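Putative p22 protein (Leishmania major, PDB 1YQF) is of unknown function but is a sequence homologue of human p32, belongs to the MAM33 family of mitochondrial glycoproteins and forms a three-chain assembly. Local coordinates at residues 123-127 with 128-132; 154-157 with 158-162; 162-165 with 166-170; 175-178 with 179-183; 189-192 with 193-197. All coordinates share one frame; numbering follows the deposited sequence.

Contact 1 (123-127 with 128-132); sequences RFYDE and AALAK
Y125 packs against A131 and L130 in a local contact where strand 116-125 turns into the short helix 128-132. Y125 is the last residue of the strand. CA of A131 stands over the middle of the Y125 ring, 3.9 Å from the centroid and 13° off the ring normal. This is a CH-pi contact. CB of A131 slides toward one side of the ring and comes to 3.2 Å from CD2 of Y125, a tight approach. L130 comes to the ring obliquely, with CG 4.0 Å from CD1 of Y125, and the two side chains cross at about a right angle. CG of Y125 sits beside its own backbone N (chi1 -55°), which brings the ring to the helix. The fold here is the end of a six-stranded antiparallel sheet, and 116-125 is an outermost strand within the chain. Q107 on the adjacent strand 105-113 holds the phenol OH of Y125 by a hydrogen bond. E127 is the N-cap residue. Its carbonyl O takes a weak bond from N of A131 at 3.4 Å. The E127 side chain leaves between its backbone N and carbonyl carbon (chi1 63°), and CG rests 3.4 Å from CB of L130. F124 points away from the helix, and its ring meets W194 and F201 of the second subunit.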
loop_
_atom_site.group_PDB
_atom_site.type_symbol
_atom_site.label_atom_id
_atom_site.label_comp_id
_atom_site.label_asym_id
_atom_site.label_seq_id
_atom_site.Cartn_x
_atom_site.Cartn_y
_atom_site.Cartn_z
ATOM N N ARG A 123 9.883 1.931 -16.685
ATOM C CA ARG A 123 9.839 3.353 -16.377
ATOM C C ARG A 123 11.253 3.897 -16.213
ATOM O O ARG A 123 12.188 3.131 -16.035
ATOM C CB ARG A 123 9.046 3.556 -15.091
ATOM C CG ARG A 123 9.731 2.974 -13.869
ATOM C CD ARG A 123 8.907 3.060 -12.628
ATOM N NE ARG A 123 8.677 4.453 -12.260
ATOM C CZ ARG A 123 7.991 4.848 -11.196
ATOM N NH1 ARG A 123 7.449 3.961 -10.372
ATOM N NH2 ARG A 123 7.853 6.140 -10.947
ATOM N N PHE A 124 11.401 5.216 -16.254
ATOM C CA PHE A 124 12.711 5.853 -16.150
ATOM C C PHE A 124 12.751 6.916 -15.058
ATOM O O PHE A 124 11.720 7.474 -14.688
ATOM C CB PHE A 124 13.086 6.498 -17.475
ATOM C CG PHE A 124 13.284 5.523 -18.590
ATOM C CD1 PHE A 124 14.467 4.810 -18.703
ATOM C CD2 PHE A 124 12.290 5.325 -19.540
ATOM C CE1 PHE A 124 14.654 3.914 -19.740
ATOM C CE2 PHE A 124 12.472 4.432 -20.574
ATOM C CZ PHE A 124 13.657 3.725 -20.677
ATOM N N TYR A 125 13.960 7.183 -14.561
ATOM C CA TYR A 125 14.219 8.213 -13.557
ATOM C C TYR A 125 15.475 8.992 -13.953
ATOM O O TYR A 125 16.405 8.421 -14.512
ATOM C CB TYR A 125 14.468 7.598 -12.179
ATOM C CG TYR A 125 13.398 6.670 -11.648
ATOM C CD1 TYR A 125 12.342 7.157 -10.884
ATOM C CD2 TYR A 125 13.469 5.299 -11.871
ATOM C CE1 TYR A 125 11.370 6.300 -10.380
ATOM C CE2 TYR A 125 12.508 4.438 -11.362
ATOM C CZ TYR A 125 11.462 4.941 -10.622
ATOM O OH TYR A 125 10.513 4.073 -10.124
ATOM N N ASP A 126 15.515 10.284 -13.635
ATOM C CA ASP A 126 16.672 11.117 -13.971
ATOM C C ASP A 126 17.915 10.728 -13.172
ATOM O O ASP A 126 19.031 10.855 -13.672
ATOM C CB ASP A 126 16.362 12.599 -13.747
ATOM C CG ASP A 126 15.366 13.148 -14.752
ATOM O OD1 ASP A 126 15.222 12.678 -15.904
ATOM O OD2 ASP A 126 14.658 14.118 -14.414
ATOM N N GLU A 127 17.720 10.252 -11.942
ATOM C CA GLU A 127 18.843 9.894 -11.075
ATOM C C GLU A 127 18.683 8.532 -10.392
ATOM O O GLU A 127 17.574 8.102 -10.057
ATOM C CB GLU A 127 19.086 10.995 -10.036
ATOM C CG GLU A 127 17.940 11.236 -9.070
ATOM C CD GLU A 127 18.199 12.409 -8.142
ATOM O OE1 GLU A 127 18.447 13.524 -8.653
ATOM O OE2 GLU A 127 18.160 12.218 -6.903
ATOM N N ALA A 128 19.822 7.870 -10.199
ATOM C CA ALA A 128 19.896 6.540 -9.595
ATOM C C ALA A 128 19.296 6.433 -8.192
ATOM O O ALA A 128 18.598 5.466 -7.899
ATOM C CB ALA A 128 21.350 6.068 -9.571
ATOM N N ALA A 129 19.585 7.399 -7.324
ATOM C CA ALA A 129 19.092 7.362 -5.944
ATOM C C ALA A 129 17.569 7.472 -5.896
ATOM O O ALA A 129 16.920 6.861 -5.058
ATOM C CB ALA A 129 19.720 8.466 -5.118
ATOM N N LEU A 130 17.009 8.249 -6.814
ATOM C CA LEU A 130 15.565 8.392 -6.917
ATOM C C LEU A 130 14.902 7.047 -7.219
ATOM O O LEU A 130 13.821 6.750 -6.716
ATOM C CB LEU A 130 15.223 9.408 -8.008
ATOM C CG LEU A 130 13.758 9.784 -8.226
ATOM C CD1 LEU A 130 13.124 10.322 -6.955
ATOM C CD2 LEU A 130 13.674 10.814 -9.338
ATOM N N ALA A 131 15.575 6.239 -8.033
ATOM C CA ALA A 131 15.086 4.922 -8.428
ATOM C C ALA A 131 15.313 3.858 -7.353
ATOM O O ALA A 131 14.443 3.019 -7.113
ATOM C CB ALA A 131 15.766 4.495 -9.720
ATOM N N LYS A 132 16.477 3.900 -6.708
ATOM C CA LYS A 132 16.941 2.775 -5.884
ATOM C C LYS A 132 16.931 3.014 -4.375
ATOM O O LYS A 132 17.119 2.070 -3.612
ATOM C CB LYS A 132 18.337 2.334 -6.345
ATOM C CG LYS A 132 18.314 1.682 -7.717
ATOM C CD LYS A 132 19.681 1.184 -8.150
ATOM C CE LYS A 132 20.565 2.308 -8.663
ATOM N NZ LYS A 132 21.866 1.777 -9.164
#

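Contact 2 (154-157 with 158-162); sequences LDYD and LLNCV
The Y156 ring and the N160 amide are stacked, with their planes 18° apart. The two side chains run side by side and point the same way. CB of N160 lies over one face of the ring, displaced toward its rim, and the amide continues out along that face. ND2 of N160 is 4.0 Å from OH of Y156, a packing distance. Both groups have CG anti to the backbone N (chi1 176° for Y156, -167° for N160), which lines them up one helical turn apart. This is the first turn of helix 156-168. D155 is the N-cap residue, but its carboxylate makes no capping bond. The carbonyl O of D155 accepts a hydrogen bond from N of L159 at 3.2 Å, and N160 N bonds to Y156 O at 3.0 Å. Before the helix, CD1 of L154 touches CD1 of L159 at 4.0 Å. L159 and V162 lean on strand 116-125 through L119. The second subunit packs beside this turn, with its Y191 on L154, its L195 on L158 and its L27 on C161.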
loop_
_atom_site.group_PDB
_atom_site.type_symbol
_atom_site.label_atom_id
_atom_site.label_comp_id
_atom_site.label_asym_id
_atom_site.label_seq_id
_atom_site.Cartn_x
_atom_site.Cartn_y
_atom_site.Cartn_z
ATOM N N LEU A 154 1.358 -2.206 -25.471
ATOM C CA LEU A 154 2.518 -1.994 -26.337
ATOM C C LEU A 154 2.616 -3.045 -27.432
ATOM O O LEU A 154 2.254 -4.203 -27.228
ATOM C CB LEU A 154 3.813 -1.997 -25.522
ATOM C CG LEU A 154 3.967 -0.867 -24.506
ATOM C CD1 LEU A 154 5.294 -1.008 -23.796
ATOM C CD2 LEU A 154 3.843 0.505 -25.152
ATOM N N ASP A 155 3.129 -2.624 -28.587
ATOM C CA ASP A 155 3.276 -3.495 -29.751
ATOM C C ASP A 155 4.256 -4.633 -29.488
ATOM O O ASP A 155 5.216 -4.475 -28.730
ATOM C CB ASP A 155 3.737 -2.687 -30.975
ATOM C CG ASP A 155 2.597 -1.932 -31.643
ATOM O OD1 ASP A 155 1.417 -1.953 -31.213
ATOM O OD2 ASP A 155 2.842 -1.258 -32.666
ATOM N N TYR A 156 3.998 -5.773 -30.129
ATOM C CA TYR A 156 4.832 -6.965 -29.987
ATOM C C TYR A 156 6.293 -6.696 -30.315
ATOM O O TYR A 156 7.177 -7.235 -29.661
ATOM C CB TYR A 156 4.326 -8.085 -30.896
ATOM C CG TYR A 156 5.188 -9.332 -30.874
ATOM C CD1 TYR A 156 5.040 -10.287 -29.874
ATOM C CD2 TYR A 156 6.151 -9.557 -31.860
ATOM C CE1 TYR A 156 5.823 -11.436 -29.854
ATOM C CE2 TYR A 156 6.939 -10.703 -31.848
ATOM C CZ TYR A 156 6.772 -11.638 -30.842
ATOM O OH TYR A 156 7.546 -12.776 -30.819
ATOM N N ASP A 157 6.532 -5.876 -31.333
ATOM C CA ASP A 157 7.890 -5.607 -31.816
ATOM C C ASP A 157 8.744 -4.949 -30.739
ATOM O O ASP A 157 9.840 -5.413 -30.432
ATOM C CB ASP A 157 7.863 -4.701 -33.055
ATOM C CG ASP A 157 6.938 -5.218 -34.150
ATOM O OD1 ASP A 157 6.902 -6.450 -34.380
ATOM O OD2 ASP A 157 6.209 -4.454 -34.839
ATOM N N LEU A 158 8.224 -3.865 -30.174
ATOM C CA LEU A 158 8.930 -3.098 -29.154
ATOM C C LEU A 158 9.183 -3.928 -27.902
ATOM O O LEU A 158 10.297 -3.951 -27.383
ATOM C CB LEU A 158 8.129 -1.841 -28.791
ATOM C CG LEU A 158 8.884 -0.644 -28.212
ATOM C CD1 LEU A 158 7.882 0.437 -27.856
ATOM C CD2 LEU A 158 9.710 -1.004 -26.993
ATOM N N LEU A 159 8.145 -4.603 -27.418
ATOM C CA LEU A 159 8.231 -5.330 -26.153
ATOM C C LEU A 159 9.144 -6.542 -26.270
ATOM O O LEU A 159 9.856 -6.879 -25.329
ATOM C CB LEU A 159 6.841 -5.760 -25.671
ATOM C CG LEU A 159 6.683 -5.899 -24.155
ATOM C CD1 LEU A 159 6.985 -4.596 -23.431
ATOM C CD2 LEU A 159 5.287 -6.365 -23.818
ATOM N N ASN A 160 9.128 -7.180 -27.433
ATOM C CA ASN A 160 10.016 -8.300 -27.705
ATOM C C ASN A 160 11.476 -7.851 -27.776
ATOM O O ASN A 160 12.368 -8.581 -27.354
ATOM C CB ASN A 160 9.606 -9.001 -29.000
ATOM C CG ASN A 160 10.275 -10.344 -29.174
ATOM O OD1 ASN A 160 10.305 -11.156 -28.249
ATOM N ND2 ASN A 160 10.812 -10.589 -30.366
ATOM N N CYS A 161 11.710 -6.647 -28.294
ATOM C CA CYS A 161 13.057 -6.083 -28.361
ATOM C C CYS A 161 13.568 -5.673 -26.973
ATOM O O CYS A 161 14.774 -5.695 -26.729
ATOM C CB CYS A 161 13.095 -4.886 -29.318
ATOM S SG CYS A 161 13.094 -5.338 -31.074
ATOM N N VAL A 162 12.661 -5.311 -26.067
ATOM C CA VAL A 162 13.045 -4.985 -24.690
ATOM C C VAL A 162 13.479 -6.252 -23.961
ATOM O O VAL A 162 14.456 -6.247 -23.226
ATOM C CB VAL A 162 11.898 -4.342 -23.893
ATOM C CG1 VAL A 162 12.309 -4.141 -22.438
ATOM C CG2 VAL A 162 11.490 -3.015 -24.503
#

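Contact 3 (162-165 with 166-170); sequences VMTY and LEKRG
The guanidinium of R169 lies flat on the ring of Y165 and also bonds back to that residue's own carbonyl. The two planes are 25° apart. CZ of R169 is 3.6 Å from the ring centroid, which makes a cation-pi stack. NH1 stands over the face near CD2, toward the rim, and NH2 projects just past CE2. NH1 donates to O of Y165 at 2.8 Å, and this acceptor lies 21° out of the guanidinium plane. That carbonyl lies in the last turn of helix 156-168, where its polarity would be expected to favour a positive group. The helix ends in a Schellman motif. G170 is the C-prime residue, with a positive phi. Its N bonds to O of E167 at 3.1 Å, and N of V171 bonds to O of L166. CG of Y165 is anti to the backbone N (chi1 165°), which carries the ring to R169. NE of R169 forms a salt bridge with E74, and NH2 bonds to S23 of the second subunit. Toward that subunit, CE of K168 passes CG2 of T164 at 4.1 Å, and NZ of K168 makes a salt bridge with its D24. L166 faces the sheet, touching V96, I98 and L110.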
loop_
_atom_site.group_PDB
_atom_site.type_symbol
_atom_site.label_atom_id
_atom_site.label_comp_id
_atom_site.label_asym_id
_atom_site.label_seq_id
_atom_site.Cartn_x
_atom_site.Cartn_y
_atom_site.Cartn_z
ATOM N N VAL A 162 12.661 -5.311 -26.067
ATOM C CA VAL A 162 13.045 -4.985 -24.690
ATOM C C VAL A 162 13.479 -6.252 -23.961
ATOM O O VAL A 162 14.456 -6.247 -23.226
ATOM C CB VAL A 162 11.898 -4.342 -23.893
ATOM C CG1 VAL A 162 12.309 -4.141 -22.438
ATOM C CG2 VAL A 162 11.490 -3.015 -24.503
ATOM N N MET A 163 12.730 -7.328 -24.162
ATOM C CA MET A 163 13.046 -8.627 -23.574
ATOM C C MET A 163 14.409 -9.129 -24.016
ATOM O O MET A 163 15.147 -9.712 -23.221
ATOM C CB MET A 163 11.983 -9.657 -23.973
ATOM C CG MET A 163 10.650 -9.473 -23.279
ATOM S SD MET A 163 10.833 -9.287 -21.501
ATOM C CE MET A 163 11.517 -10.906 -21.043
ATOM N N THR A 164 14.728 -8.909 -25.291
ATOM C CA THR A 164 16.015 -9.296 -25.853
ATOM C C THR A 164 17.107 -8.429 -25.257
ATOM O O THR A 164 18.162 -8.916 -24.877
ATOM C CB THR A 164 15.994 -9.125 -27.380
ATOM O OG1 THR A 164 15.087 -10.071 -27.961
ATOM C CG2 THR A 164 17.352 -9.470 -27.998
ATOM N N TYR A 165 16.838 -7.135 -25.194
ATOM C CA TYR A 165 17.754 -6.161 -24.614
ATOM C C TYR A 165 18.104 -6.545 -23.175
ATOM O O TYR A 165 19.261 -6.476 -22.772
ATOM C CB TYR A 165 17.105 -4.774 -24.688
ATOM C CG TYR A 165 17.724 -3.700 -23.831
ATOM C CD1 TYR A 165 17.304 -3.507 -22.514
ATOM C CD2 TYR A 165 18.689 -2.845 -24.344
ATOM C CE1 TYR A 165 17.848 -2.509 -21.730
ATOM C CE2 TYR A 165 19.236 -1.839 -23.570
ATOM C CZ TYR A 165 18.812 -1.675 -22.261
ATOM O OH TYR A 165 19.357 -0.679 -21.484
ATOM N N LEU A 166 17.104 -6.976 -22.412
ATOM C CA LEU A 166 17.324 -7.406 -21.035
ATOM C C LEU A 166 18.114 -8.714 -21.010
ATOM O O LEU A 166 19.018 -8.883 -20.195
ATOM C CB LEU A 166 15.988 -7.580 -20.303
ATOM C CG LEU A 166 15.285 -6.296 -19.851
ATOM C CD1 LEU A 166 13.870 -6.604 -19.394
ATOM C CD2 LEU A 166 16.059 -5.616 -18.738
ATOM N N GLU A 167 17.775 -9.621 -21.924
ATOM C CA GLU A 167 18.422 -10.930 -22.034
ATOM C C GLU A 167 19.926 -10.832 -22.292
ATOM O O GLU A 167 20.704 -11.593 -21.709
ATOM C CB GLU A 167 17.762 -11.748 -23.148
ATOM C CG GLU A 167 18.303 -13.160 -23.301
ATOM C CD GLU A 167 17.558 -13.955 -24.354
ATOM O OE1 GLU A 167 16.331 -14.142 -24.199
ATOM O OE2 GLU A 167 18.195 -14.390 -25.336
ATOM N N LYS A 168 20.323 -9.906 -23.172
ATOM C CA LYS A 168 21.737 -9.672 -23.480
ATOM C C LYS A 168 22.533 -9.335 -22.222
ATOM O O LYS A 168 23.705 -9.686 -22.111
ATOM C CB LYS A 168 21.893 -8.528 -24.495
ATOM C CG LYS A 168 21.433 -8.852 -25.919
ATOM C CD LYS A 168 21.715 -7.685 -26.871
ATOM C CE LYS A 168 21.122 -7.924 -28.258
ATOM N NZ LYS A 168 21.326 -6.765 -29.175
ATOM N N ARG A 169 21.882 -8.656 -21.280
ATOM C CA ARG A 169 22.505 -8.221 -20.029
ATOM C C ARG A 169 22.450 -9.236 -18.876
ATOM O O ARG A 169 22.704 -8.878 -17.728
ATOM C CB ARG A 169 21.854 -6.913 -19.581
ATOM C CG ARG A 169 22.254 -5.755 -20.441
ATOM C CD ARG A 169 21.344 -4.548 -20.329
ATOM N NE ARG A 169 21.810 -3.470 -21.192
ATOM C CZ ARG A 169 21.770 -3.484 -22.521
ATOM N NH1 ARG A 169 21.268 -4.524 -23.187
ATOM N NH2 ARG A 169 22.232 -2.443 -23.199
ATOM N N GLY A 170 22.130 -10.490 -19.173
ATOM C CA GLY A 170 22.077 -11.527 -18.151
ATOM C C GLY A 170 20.750 -11.637 -17.418
ATOM O O GLY A 170 20.606 -12.485 -16.537
#

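Contact 4 (175-178 with 179-183); sequences LGEF and VVLYS
The first half of the long C-terminal helix 173-202 carries this contact, where the helix lies against the six-stranded antiparallel sheet. The rings of F178 and Y182, one turn apart, lie side by side and point the same way. Their planes are 34° apart and their centroids 5.4 Å, an oblique pair that is neither stacked nor edge-to-face. CZ of F178 meets CD1 of Y182 at 3.7 Å. CB of Y182 sits over one face of the F178 ring, displaced toward its rim. Both rings have CG anti to the backbone N (chi1 169° and -166°), which lays them in the same direction along the helix. Each packs on Y80 of strand 74-81 and on V56 of strand 55-58. F65 meets the Y182 ring edge-to-face. L175 and V179 form the next pair on the buried side, with CD2 of L175 3.8 Å from CG2 of V179. L175 also reaches L67 and V78 of the sheet. On the exposed side CG of E177 lies 4.0 Å from CD1 of L181. The backbone keeps regular helical bonding throughout, and N of Y182 donates to O of F178 at 2.7 Å. The carbonyl O of V179 accepts two bonds from S183, N at 2.9 Å on one face of its plane and OG, also at 2.9 Å, above the opposite face.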
loop_
_atom_site.group_PDB
_atom_site.type_symbol
_atom_site.label_atom_id
_atom_site.label_comp_id
_atom_site.label_asym_id
_atom_site.label_seq_id
_atom_site.Cartn_x
_atom_site.Cartn_y
_atom_site.Cartn_z
ATOM N N LEU A 175 18.721 -16.419 -14.615
ATOM C CA LEU A 175 18.756 -15.516 -13.471
ATOM C C LEU A 175 17.512 -15.748 -12.624
ATOM O O LEU A 175 17.582 -15.770 -11.399
ATOM C CB LEU A 175 18.826 -14.053 -13.926
ATOM C CG LEU A 175 19.474 -13.054 -12.961
ATOM C CD1 LEU A 175 19.479 -11.665 -13.564
ATOM C CD2 LEU A 175 18.765 -13.019 -11.623
ATOM N N GLY A 176 16.378 -15.932 -13.292
ATOM C CA GLY A 176 15.119 -16.172 -12.614
ATOM C C GLY A 176 15.160 -17.417 -11.752
ATOM O O GLY A 176 14.742 -17.385 -10.598
ATOM N N GLU A 177 15.677 -18.505 -12.318
ATOM C CA GLU A 177 15.814 -19.776 -11.613
ATOM C C GLU A 177 16.703 -19.609 -10.386
ATOM O O GLU A 177 16.455 -20.229 -9.356
ATOM C CB GLU A 177 16.390 -20.850 -12.544
ATOM C CG GLU A 177 16.595 -22.216 -11.901
ATOM C CD GLU A 177 17.111 -23.249 -12.887
ATOM O OE1 GLU A 177 16.293 -23.800 -13.655
ATOM O OE2 GLU A 177 18.336 -23.511 -12.897
ATOM N N PHE A 178 17.731 -18.770 -10.497
ATOM C CA PHE A 178 18.579 -18.457 -9.350
ATOM C C PHE A 178 17.746 -17.834 -8.237
ATOM O O PHE A 178 17.764 -18.315 -7.111
ATOM C CB PHE A 178 19.707 -17.497 -9.728
ATOM C CG PHE A 178 20.432 -16.936 -8.540
ATOM C CD1 PHE A 178 21.370 -17.701 -7.864
ATOM C CD2 PHE A 178 20.160 -15.653 -8.080
ATOM C CE1 PHE A 178 22.040 -17.194 -6.759
ATOM C CE2 PHE A 178 20.821 -15.141 -6.972
ATOM C CZ PHE A 178 21.763 -15.911 -6.310
ATOM N N VAL A 179 17.023 -16.764 -8.565
ATOM C CA VAL A 179 16.203 -16.048 -7.591
ATOM C C VAL A 179 15.231 -16.992 -6.888
ATOM O O VAL A 179 15.110 -16.955 -5.664
ATOM C CB VAL A 179 15.412 -14.888 -8.242
ATOM C CG1 VAL A 179 14.426 -14.261 -7.245
ATOM C CG2 VAL A 179 16.360 -13.825 -8.774
ATOM N N VAL A 180 14.540 -17.823 -7.664
ATOM C CA VAL A 180 13.588 -18.788 -7.116
ATOM C C VAL A 180 14.294 -19.740 -6.151
ATOM O O VAL A 180 13.818 -19.972 -5.044
ATOM C CB VAL A 180 12.898 -19.619 -8.232
ATOM C CG1 VAL A 180 11.986 -20.690 -7.639
ATOM C CG2 VAL A 180 12.088 -18.725 -9.150
ATOM N N LEU A 181 15.428 -20.278 -6.587
ATOM C CA LEU A 181 16.208 -21.228 -5.796
ATOM C C LEU A 181 16.814 -20.585 -4.554
ATOM O O LEU A 181 16.901 -21.219 -3.505
ATOM C CB LEU A 181 17.331 -21.843 -6.643
ATOM C CG LEU A 181 16.953 -22.915 -7.668
ATOM C CD1 LEU A 181 18.194 -23.346 -8.438
ATOM C CD2 LEU A 181 16.284 -24.121 -7.015
ATOM N N TYR A 182 17.236 -19.332 -4.683
ATOM C CA TYR A 182 17.846 -18.604 -3.578
ATOM C C TYR A 182 16.785 -18.238 -2.550
ATOM O O TYR A 182 17.053 -18.236 -1.356
ATOM C CB TYR A 182 18.550 -17.341 -4.077
ATOM C CG TYR A 182 19.467 -16.724 -3.050
ATOM C CD1 TYR A 182 20.795 -17.109 -2.961
ATOM C CD2 TYR A 182 19.001 -15.763 -2.156
ATOM C CE1 TYR A 182 21.644 -16.549 -2.016
ATOM C CE2 TYR A 182 19.842 -15.196 -1.204
ATOM C CZ TYR A 182 21.161 -15.593 -1.140
ATOM O OH TYR A 182 22.001 -15.039 -0.205
ATOM N N SER A 183 15.575 -17.948 -3.020
ATOM C CA SER A 183 14.460 -17.641 -2.133
ATOM C C SER A 183 14.074 -18.853 -1.281
ATOM O O SER A 183 13.837 -18.707 -0.086
ATOM C CB SER A 183 13.252 -17.146 -2.926
ATOM O OG SER A 183 13.513 -15.870 -3.487
#

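Contact 5 (189-192 with 193-197); sequences QDYE and AWLTT
L195 covers one face of the Y191 ring, on the second half of helix 173-202. CD1 of L195 is 3.9 Å from the ring centroid, 21° off the normal, in a CH-pi contact. CD2 touches CE1 of Y191 at 3.7 Å, on the side toward OH. W194 comes to the same ring obliquely. Its CE3 touches CE1 of Y191 at 3.8 Å, and the planes are 28° apart but offset, leaving little overlap. Y191 holds CG anti to its backbone N (chi1 174°), which sets the ring beside the L195 methyls. L195 and Y191 also pack on helix 23-39, at E38. The indole of W194 is held from the third subunit, where its NE1 bonds to O of I122 and the F124 ring meets it edge-to-face. E192 reaches outward to K44 in a salt bridge and to Q188 in a hydrogen bond. Its carbonyl O takes two bonds from T196 on opposite faces of its plane, from N and from OG1, both at 3.2 Å.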
loop_
_atom_site.group_PDB
_atom_site.type_symbol
_atom_site.label_atom_id
_atom_site.label_comp_id
_atom_site.label_asym_id
_atom_site.label_seq_id
_atom_site.Cartn_x
_atom_site.Cartn_y
_atom_site.Cartn_z
ATOM N N GLN A 189 16.486 -20.751 5.869
ATOM C CA GLN A 189 17.422 -20.193 6.844
ATOM C C GLN A 189 16.698 -19.298 7.839
ATOM O O GLN A 189 16.948 -19.377 9.035
ATOM C CB GLN A 189 18.542 -19.400 6.160
ATOM C CG GLN A 189 19.302 -20.151 5.062
ATOM C CD GLN A 189 19.742 -21.549 5.484
ATOM O OE1 GLN A 189 20.504 -21.701 6.442
ATOM N NE2 GLN A 189 19.264 -22.568 4.771
ATOM N N ASP A 190 15.794 -18.458 7.343
ATOM C CA ASP A 190 15.043 -17.546 8.198
ATOM C C ASP A 190 14.079 -18.298 9.106
ATOM O O ASP A 190 13.891 -17.915 10.257
ATOM C CB ASP A 190 14.283 -16.514 7.361
ATOM C CG ASP A 190 15.184 -15.418 6.831
ATOM O OD1 ASP A 190 16.105 -14.993 7.561
ATOM O OD2 ASP A 190 15.051 -14.926 5.691
ATOM N N TYR A 191 13.478 -19.366 8.588
ATOM C CA TYR A 191 12.570 -20.193 9.377
ATOM C C TYR A 191 13.327 -20.789 10.559
ATOM O O TYR A 191 12.836 -20.783 11.682
ATOM C CB TYR A 191 11.951 -21.301 8.512
ATOM C CG TYR A 191 11.115 -22.304 9.277
ATOM C CD1 TYR A 191 10.141 -21.887 10.174
ATOM C CD2 TYR A 191 11.311 -23.673 9.114
ATOM C CE1 TYR A 191 9.374 -22.801 10.881
ATOM C CE2 TYR A 191 10.555 -24.596 9.818
ATOM C CZ TYR A 191 9.583 -24.156 10.701
ATOM O OH TYR A 191 8.824 -25.067 11.406
ATOM N N GLU A 192 14.538 -21.281 10.305
ATOM C CA GLU A 192 15.375 -21.836 11.367
ATOM C C GLU A 192 15.716 -20.794 12.434
ATOM O O GLU A 192 15.652 -21.091 13.624
ATOM C CB GLU A 192 16.648 -22.453 10.788
ATOM C CG GLU A 192 16.448 -23.881 10.300
ATOM C CD GLU A 192 17.609 -24.395 9.472
ATOM O OE1 GLU A 192 18.729 -23.857 9.609
ATOM O OE2 GLU A 192 17.397 -25.341 8.686
ATOM N N ALA A 193 16.059 -19.579 12.010
ATOM C CA ALA A 193 16.334 -18.493 12.954
ATOM C C ALA A 193 15.065 -18.116 13.720
ATOM O O ALA A 193 15.115 -17.765 14.902
ATOM C CB ALA A 193 16.902 -17.275 12.225
ATOM N N TRP A 194 13.930 -18.215 13.037
ATOM C CA TRP A 194 12.618 -17.932 13.608
ATOM C C TRP A 194 12.266 -18.939 14.710
ATOM O O TRP A 194 11.699 -18.570 15.735
ATOM C CB TRP A 194 11.580 -17.953 12.482
ATOM C CG TRP A 194 10.171 -17.616 12.850
ATOM C CD1 TRP A 194 9.598 -16.377 12.846
ATOM C CD2 TRP A 194 9.133 -18.536 13.210
ATOM N NE1 TRP A 194 8.274 -16.465 13.206
ATOM C CE2 TRP A 194 7.962 -17.781 13.435
ATOM C CE3 TRP A 194 9.074 -19.924 13.379
ATOM C CZ2 TRP A 194 6.754 -18.364 13.816
ATOM C CZ3 TRP A 194 7.867 -20.504 13.756
ATOM C CH2 TRP A 194 6.726 -19.722 13.973
ATOM N N LEU A 195 12.616 -20.204 14.501
ATOM C CA LEU A 195 12.340 -21.249 15.484
ATOM C C LEU A 195 13.152 -21.032 16.756
ATOM O O LEU A 195 12.625 -21.134 17.859
ATOM C CB LEU A 195 12.660 -22.625 14.907
ATOM C CG LEU A 195 11.719 -23.159 13.831
ATOM C CD1 LEU A 195 12.302 -24.413 13.211
ATOM C CD2 LEU A 195 10.347 -23.447 14.410
ATOM N N THR A 196 14.436 -20.732 16.584
ATOM C CA THR A 196 15.340 -20.419 17.693
ATOM C C THR A 196 14.838 -19.226 18.505
ATOM O O THR A 196 14.879 -19.246 19.733
ATOM C CB THR A 196 16.750 -20.104 17.153
ATOM O OG1 THR A 196 17.245 -21.217 16.394
ATOM C CG2 THR A 196 17.763 -19.947 18.284
ATOM N N THR A 197 14.368 -18.195 17.806
ATOM C CA THR A 197 13.911 -16.965 18.444
ATOM C C THR A 197 12.617 -17.173 19.223
ATOM O O THR A 197 12.448 -16.612 20.301
ATOM C CB THR A 197 13.719 -15.868 17.389
ATOM O OG1 THR A 197 14.974 -15.587 16.756
ATOM C CG2 THR A 197 13.307 -14.539 18.029
#

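How the contacts relate
The five contacts follow one another along the chain. Contact 1 ends the last strand of the sheet. Contacts 2 and 3 share helix 156-168 and residue V162, with centres about 12 Å apart. Contacts 4 and 5 share helix 173-202, with centres about 21 Å apart. Contacts 3 and 4 touch directly, G170 O lying 3.3 Å from L175 CD1, where one helix hands over to the next. Contact 5 lies across the chain's centre from contacts 1, 2 and 3, about 44 Å from contact 2 between centres. Between subunits the distance closes: contacts 1 and 2 meet the contact 5 region of the second subunit. These pairings form part of the interfaces of the three-chain assembly.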